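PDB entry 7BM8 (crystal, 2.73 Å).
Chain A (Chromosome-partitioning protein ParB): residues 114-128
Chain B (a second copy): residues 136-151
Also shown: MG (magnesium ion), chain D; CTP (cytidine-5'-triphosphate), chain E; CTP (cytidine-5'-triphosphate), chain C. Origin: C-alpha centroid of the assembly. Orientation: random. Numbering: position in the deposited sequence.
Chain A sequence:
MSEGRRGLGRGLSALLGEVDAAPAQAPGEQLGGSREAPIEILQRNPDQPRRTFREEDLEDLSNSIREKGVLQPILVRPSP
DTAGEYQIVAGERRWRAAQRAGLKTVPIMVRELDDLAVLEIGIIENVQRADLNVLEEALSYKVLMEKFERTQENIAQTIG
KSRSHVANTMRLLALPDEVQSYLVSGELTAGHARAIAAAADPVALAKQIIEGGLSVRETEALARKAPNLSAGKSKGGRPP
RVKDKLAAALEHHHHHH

Chain A, residues 114-128: DDLAVLEIGIIENVQ
Chain B, residues 136-151: EEALSYKVLMEKFERT

Two helices from two copies of ParB, 115-127 in chain A and, in chain B, a helix already under way at Glu136(B) and running through Glu146(B) at least, run nearly antiparallel at 156°, their axes 10.7 Å apart at closest approach. The register is marked by CA-CA distances of 7.2 Å, Leu116(A) with Phe148(B) and Ile123(A) with Glu137(B). Asp114(A), chi1 p, caps the first helix: its OD1 accepts from Ala117(A) N at 3.0 Å. Glu149(B) has left helical phi/psi, with positive phi (60/45), and Arg150(B) is extended at -95/134.

No hydrogen bond crosses; apolar packing in reciprocal knobs into holes joins the helices. Leu119(A) (t, p) sits among Ser140(B), Val143(B), Leu144(B) and Phe148(B), its CD2 3.6 Å from Val143(B) CG1. Leu144(B) (m, t) answers among Leu116(A), Leu119(A), Glu120(A) and Ile123(A), its CD2 3.4 Å from Leu116(A) CD1. Leu116(A) CD1 also lies over one face of the Phe148(B) ring (chi1 m, chi2 -73°), 4.0 Å from its centroid, a CH-pi contact.

Toward the other end, Ile123(A) (m, t) puts CD1 3.7 Å from Ser140(B) CB; Ser140(B) (m) satisfies its hydroxyl within its own helix, OG donating to Glu136(B) O at 2.8 Å. Val127(A) CG2 (chi1 t) closes the row 3.8 Å from Glu137(B) OE2, which accepts a weak 2.8 Å bond from Tyr141(B) OH.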

# COMPACT_ATOMS: atom_id res chain seq x y z
N ASP A 114 22.98 -4.87 0.83
CA ASP A 114 23.29 -6.30 1.09
C ASP A 114 21.96 -7.05 1.27
O ASP A 114 20.91 -6.40 1.36
CB ASP A 114 24.25 -6.46 2.27
CG ASP A 114 23.67 -6.12 3.64
OD1 ASP A 114 22.43 -6.08 3.76
OD2 ASP A 114 24.47 -5.91 4.57
N ASP A 115 22.02 -8.38 1.35
CA ASP A 115 20.83 -9.27 1.30
C ASP A 115 19.92 -9.02 2.51
O ASP A 115 18.72 -9.29 2.39
CB ASP A 115 21.25 -10.74 1.18
CG ASP A 115 21.94 -11.08 -0.13
OD1 ASP A 115 22.56 -10.17 -0.72
OD2 ASP A 115 21.85 -12.24 -0.55
N LEU A 116 20.46 -8.52 3.63
CA LEU A 116 19.66 -8.23 4.86
C LEU A 116 18.85 -6.95 4.64
O LEU A 116 17.64 -6.96 4.93
CB LEU A 116 20.58 -8.09 6.08
CG LEU A 116 19.88 -7.80 7.40
CD1 LEU A 116 18.67 -8.70 7.61
CD2 LEU A 116 20.84 -7.92 8.57
N ALA A 117 19.51 -5.90 4.14
CA ALA A 117 18.91 -4.58 3.81
C ALA A 117 17.68 -4.80 2.92
O ALA A 117 16.58 -4.33 3.28
CB ALA A 117 19.93 -3.71 3.14
N VAL A 118 17.87 -5.51 1.80
CA VAL A 118 16.84 -5.77 0.76
C VAL A 118 15.62 -6.44 1.41
O VAL A 118 14.50 -5.97 1.17
CB VAL A 118 17.42 -6.60 -0.40
CG1 VAL A 118 16.35 -7.22 -1.29
CG2 VAL A 118 18.41 -5.77 -1.22
N LEU A 119 15.83 -7.49 2.22
CA LEU A 119 14.71 -8.23 2.85
C LEU A 119 13.97 -7.28 3.80
O LEU A 119 12.72 -7.30 3.79
CB LEU A 119 15.23 -9.46 3.60
CG LEU A 119 14.18 -10.21 4.44
CD1 LEU A 119 12.95 -10.57 3.61
CD2 LEU A 119 14.77 -11.45 5.08
N GLU A 120 14.70 -6.48 4.57
CA GLU A 120 14.12 -5.47 5.50
C GLU A 120 13.24 -4.52 4.68
O GLU A 120 12.01 -4.51 4.90
CB GLU A 120 15.24 -4.73 6.25
CG GLU A 120 15.98 -5.60 7.25
CD GLU A 120 17.22 -4.96 7.84
OE1 GLU A 120 18.04 -4.40 7.08
OE2 GLU A 120 17.37 -5.02 9.08
N ILE A 121 13.85 -3.79 3.73
CA ILE A 121 13.17 -2.77 2.87
C ILE A 121 11.96 -3.42 2.20
O ILE A 121 10.87 -2.82 2.25
CB ILE A 121 14.15 -2.18 1.84
CG1 ILE A 121 15.26 -1.37 2.51
CG2 ILE A 121 13.40 -1.36 0.80
CD1 ILE A 121 16.48 -1.14 1.63
N GLY A 122 12.15 -4.59 1.58
CA GLY A 122 11.08 -5.39 0.96
C GLY A 122 9.86 -5.50 1.86
O GLY A 122 8.74 -5.34 1.35
N ILE A 123 10.07 -5.77 3.15
CA ILE A 123 8.97 -5.91 4.16
C ILE A 123 8.39 -4.53 4.46
O ILE A 123 7.16 -4.39 4.44
CB ILE A 123 9.49 -6.59 5.44
CG1 ILE A 123 10.01 -8.01 5.18
CG2 ILE A 123 8.41 -6.59 6.52
CD1 ILE A 123 11.04 -8.48 6.18
N ILE A 124 9.26 -3.55 4.73
CA ILE A 124 8.88 -2.19 5.22
C ILE A 124 7.93 -1.53 4.21
O ILE A 124 6.81 -1.19 4.63
CB ILE A 124 10.14 -1.34 5.51
CG1 ILE A 124 10.89 -1.87 6.73
CG2 ILE A 124 9.78 0.13 5.65
CD1 ILE A 124 12.32 -1.39 6.85
N GLU A 125 8.35 -1.39 2.95
CA GLU A 125 7.57 -0.70 1.88
C GLU A 125 6.14 -1.25 1.83
O GLU A 125 5.21 -0.46 1.58
CB GLU A 125 8.26 -0.79 0.51
CG GLU A 125 8.35 -2.20 -0.07
CD GLU A 125 7.49 -2.53 -1.28
OE1 GLU A 125 6.54 -1.77 -1.59
OE2 GLU A 125 7.77 -3.56 -1.93
N ASN A 126 5.96 -2.55 2.09
CA ASN A 126 4.64 -3.24 1.96
C ASN A 126 3.92 -3.26 3.31
O ASN A 126 2.68 -3.30 3.29
CB ASN A 126 4.80 -4.64 1.35
CG ASN A 126 5.11 -4.63 -0.13
OD1 ASN A 126 4.68 -3.75 -0.88
ND2 ASN A 126 5.87 -5.62 -0.58
N VAL A 127 4.64 -3.21 4.43
CA VAL A 127 4.06 -3.35 5.80
C VAL A 127 3.76 -1.96 6.40
O VAL A 127 2.75 -1.85 7.12
CB VAL A 127 4.97 -4.18 6.72
CG1 VAL A 127 4.61 -4.03 8.19
CG2 VAL A 127 4.96 -5.66 6.34
N GLN A 128 4.60 -0.95 6.13
CA GLN A 128 4.45 0.43 6.69
C GLN A 128 3.67 1.31 5.70
O GLN A 128 4.29 2.17 5.04
CB GLN A 128 5.82 1.03 7.01
CG GLN A 128 6.49 0.39 8.23
CD GLN A 128 5.94 0.88 9.55
OE1 GLN A 128 4.99 1.66 9.62
NE2 GLN A 128 6.55 0.41 10.63
N GLU B 136 3.11 -14.67 4.19
CA GLU B 136 4.29 -14.14 3.44
C GLU B 136 5.08 -13.21 4.37
O GLU B 136 6.32 -13.22 4.29
CB GLU B 136 3.87 -13.41 2.17
CG GLU B 136 3.38 -14.32 1.06
CD GLU B 136 2.97 -13.61 -0.22
OE1 GLU B 136 2.46 -12.48 -0.14
OE2 GLU B 136 3.17 -14.20 -1.31
N GLU B 137 4.37 -12.46 5.22
CA GLU B 137 4.95 -11.54 6.23
C GLU B 137 5.69 -12.36 7.29
O GLU B 137 6.87 -12.07 7.55
CB GLU B 137 3.86 -10.67 6.86
CG GLU B 137 4.37 -9.52 7.69
CD GLU B 137 3.29 -8.67 8.34
OE1 GLU B 137 2.10 -8.87 8.02
OE2 GLU B 137 3.64 -7.81 9.17
N ALA B 138 5.02 -13.36 7.86
CA ALA B 138 5.54 -14.26 8.92
C ALA B 138 6.82 -14.95 8.43
O ALA B 138 7.83 -14.92 9.16
CB ALA B 138 4.49 -15.27 9.32
N LEU B 139 6.78 -15.55 7.23
CA LEU B 139 7.94 -16.25 6.60
C LEU B 139 9.12 -15.28 6.49
O LEU B 139 10.26 -15.70 6.78
CB LEU B 139 7.54 -16.79 5.23
CG LEU B 139 6.62 -18.01 5.23
CD1 LEU B 139 6.24 -18.41 3.81
CD2 LEU B 139 7.26 -19.18 5.96
N SER B 140 8.86 -14.03 6.09
CA SER B 140 9.89 -12.96 5.96
C SER B 140 10.62 -12.77 7.30
O SER B 140 11.86 -12.61 7.28
CB SER B 140 9.30 -11.67 5.47
OG SER B 140 8.73 -11.82 4.17
N TYR B 141 9.87 -12.80 8.41
CA TYR B 141 10.39 -12.65 9.79
C TYR B 141 11.19 -13.90 10.18
O TYR B 141 12.24 -13.75 10.83
CB TYR B 141 9.26 -12.40 10.80
CG TYR B 141 8.46 -11.13 10.61
CD1 TYR B 141 9.04 -9.98 10.09
CD2 TYR B 141 7.13 -11.06 10.99
CE1 TYR B 141 8.31 -8.81 9.93
CE2 TYR B 141 6.39 -9.90 10.84
CZ TYR B 141 6.98 -8.77 10.31
OH TYR B 141 6.26 -7.63 10.15
N LYS B 142 10.70 -15.09 9.82
CA LYS B 142 11.40 -16.38 10.04
C LYS B 142 12.81 -16.26 9.45
O LYS B 142 13.79 -16.45 10.20
CB LYS B 142 10.64 -17.54 9.40
CG LYS B 142 11.07 -18.92 9.86
CD LYS B 142 10.32 -20.04 9.16
CE LYS B 142 10.40 -21.36 9.89
NZ LYS B 142 9.08 -22.03 9.95
N VAL B 143 12.90 -15.91 8.16
CA VAL B 143 14.18 -15.77 7.41
C VAL B 143 15.09 -14.76 8.12
O VAL B 143 16.31 -15.00 8.18
CB VAL B 143 13.94 -15.40 5.94
CG1 VAL B 143 15.23 -15.03 5.22
CG2 VAL B 143 13.21 -16.51 5.20
N LEU B 144 14.53 -13.66 8.65
CA LEU B 144 15.32 -12.67 9.43
C LEU B 144 15.95 -13.37 10.64
O LEU B 144 17.14 -13.13 10.90
CB LEU B 144 14.43 -11.49 9.86
CG LEU B 144 14.22 -10.39 8.82
CD1 LEU B 144 13.26 -9.33 9.34
CD2 LEU B 144 15.54 -9.76 8.41
N MET B 145 15.18 -14.21 11.33
CA MET B 145 15.63 -14.93 12.55
C MET B 145 16.68 -15.97 12.16
O MET B 145 17.81 -15.88 12.67
CB MET B 145 14.47 -15.63 13.26
CG MET B 145 13.41 -14.68 13.77
SD MET B 145 12.67 -15.21 15.33
CE MET B 145 13.87 -14.56 16.49
N GLU B 146 16.33 -16.91 11.28
CA GLU B 146 17.15 -18.11 10.97
C GLU B 146 18.38 -17.71 10.14
O GLU B 146 19.50 -17.90 10.64
CB GLU B 146 16.28 -19.17 10.29
CG GLU B 146 15.17 -19.67 11.20
CD GLU B 146 14.39 -20.87 10.70
OE1 GLU B 146 14.44 -21.15 9.48
OE2 GLU B 146 13.71 -21.51 11.53
N LYS B 147 18.18 -17.16 8.95
CA LYS B 147 19.27 -16.85 7.98
C LYS B 147 20.18 -15.72 8.51
O LYS B 147 21.38 -15.74 8.17
CB LYS B 147 18.70 -16.46 6.62
CG LYS B 147 19.73 -16.33 5.50
CD LYS B 147 19.11 -16.18 4.12
CE LYS B 147 20.12 -16.26 3.00
NZ LYS B 147 20.96 -15.04 2.91
N PHE B 148 19.64 -14.78 9.29
CA PHE B 148 20.33 -13.52 9.67
C PHE B 148 20.42 -13.33 11.18
O PHE B 148 21.02 -12.33 11.60
CB PHE B 148 19.64 -12.32 9.01
CG PHE B 148 19.81 -12.26 7.52
CD1 PHE B 148 21.03 -11.92 6.95
CD2 PHE B 148 18.75 -12.57 6.67
CE1 PHE B 148 21.18 -11.87 5.57
CE2 PHE B 148 18.91 -12.52 5.30
CZ PHE B 148 20.12 -12.17 4.75
N GLU B 149 19.86 -14.25 11.98
CA GLU B 149 20.05 -14.30 13.45
C GLU B 149 19.55 -13.00 14.09
O GLU B 149 20.25 -12.45 14.96
CB GLU B 149 21.52 -14.57 13.78
CG GLU B 149 22.08 -15.81 13.11
CD GLU B 149 23.57 -16.01 13.28
OE1 GLU B 149 24.20 -15.21 14.01
OE2 GLU B 149 24.11 -16.96 12.68
N ARG B 150 18.38 -12.52 13.66
CA ARG B 150 17.72 -11.30 14.21
C ARG B 150 16.72 -11.75 15.28
O ARG B 150 15.99 -12.72 15.02
CB ARG B 150 16.99 -10.53 13.10
CG ARG B 150 17.82 -10.30 11.84
CD ARG B 150 18.53 -8.96 11.80
NE ARG B 150 19.19 -8.60 13.05
CZ ARG B 150 20.32 -9.15 13.51
NH1 ARG B 150 20.93 -10.12 12.84
NH2 ARG B 150 20.82 -8.74 14.66
N THR B 151 16.71 -11.09 16.44
CA THR B 151 15.70 -11.30 17.50
C THR B 151 14.41 -10.60 17.08
O THR B 151 14.48 -9.69 16.24
CB THR B 151 16.17 -10.80 18.87
OG1 THR B 151 16.33 -9.38 18.81
CG2 THR B 151 17.47 -11.44 19.33
MG MG D . 5.16 -2.86 -2.71
N1 CTP E . 7.37 4.04 3.31
C2 CTP E . 8.60 4.66 3.06
N3 CTP E . 9.59 4.57 3.97
C4 CTP E . 9.39 3.90 5.12
C5 CTP E . 8.15 3.26 5.40
C6 CTP E . 7.17 3.37 4.48
O2 CTP E . 8.75 5.28 1.99
N4 CTP E . 10.40 3.84 5.98
C1' CTP E . 6.30 4.18 2.30
C2' CTP E . 5.54 2.90 1.96
O2' CTP E . 6.31 2.12 1.07
C3' CTP E . 4.28 3.49 1.32
C4' CTP E . 4.08 4.82 2.07
O4' CTP E . 5.31 5.05 2.80
O3' CTP E . 4.50 3.71 -0.07
C5' CTP E . 2.91 4.87 3.02
O5' CTP E . 1.68 4.85 2.25
PA CTP E . 0.33 5.53 2.82
O1A CTP E . -0.65 5.62 1.70
O2A CTP E . -0.07 4.86 4.09
O3A CTP E . 0.83 7.01 3.17
PB CTP E . 1.45 8.10 2.19
O1B CTP E . 2.76 8.55 2.73
O2B CTP E . 1.36 7.56 0.80
O3B CTP E . 0.39 9.29 2.35
PG CTP E . -0.96 9.53 1.50
O1G CTP E . -0.63 10.56 0.44
O2G CTP E . -1.98 10.02 2.49
O3G CTP E . -1.30 8.18 0.90
N1 CTP C . 1.61 2.66 -8.40
C2 CTP C . 2.37 3.44 -9.29
N3 CTP C . 1.81 3.84 -10.45
C4 CTP C . 0.55 3.50 -10.75
C5 CTP C . -0.24 2.71 -9.86
C6 CTP C . 0.33 2.31 -8.72
O2 CTP C . 3.53 3.74 -8.99
N4 CTP C . 0.05 3.92 -11.91
C1' CTP C . 2.27 2.22 -7.14
C2' CTP C . 1.36 2.22 -5.91
O2' CTP C . 1.21 3.54 -5.44
C3' CTP C . 2.20 1.33 -4.99
C4' CTP C . 2.81 0.30 -5.96
O4' CTP C . 2.69 0.89 -7.28
O3' CTP C . 3.21 2.08 -4.33
C5' CTP C . 2.19 -1.08 -5.95
O5' CTP C . 2.40 -1.68 -4.64
PA CTP C . 2.52 -3.27 -4.43
O1A CTP C . 3.24 -3.52 -3.15
O2A CTP C . 1.19 -3.90 -4.64
O3A CTP C . 3.48 -3.69 -5.63
PB CTP C . 4.99 -3.24 -5.89
O1B CTP C . 5.09 -2.70 -7.28
O2B CTP C . 5.42 -2.39 -4.73
O3B CTP C . 5.76 -4.63 -5.84
PG CTP C . 6.36 -5.42 -4.56
O1G CTP C . 7.86 -5.23 -4.58
O2G CTP C . 5.70 -4.77 -3.36
O3G CTP C . 5.95 -6.86 -4.76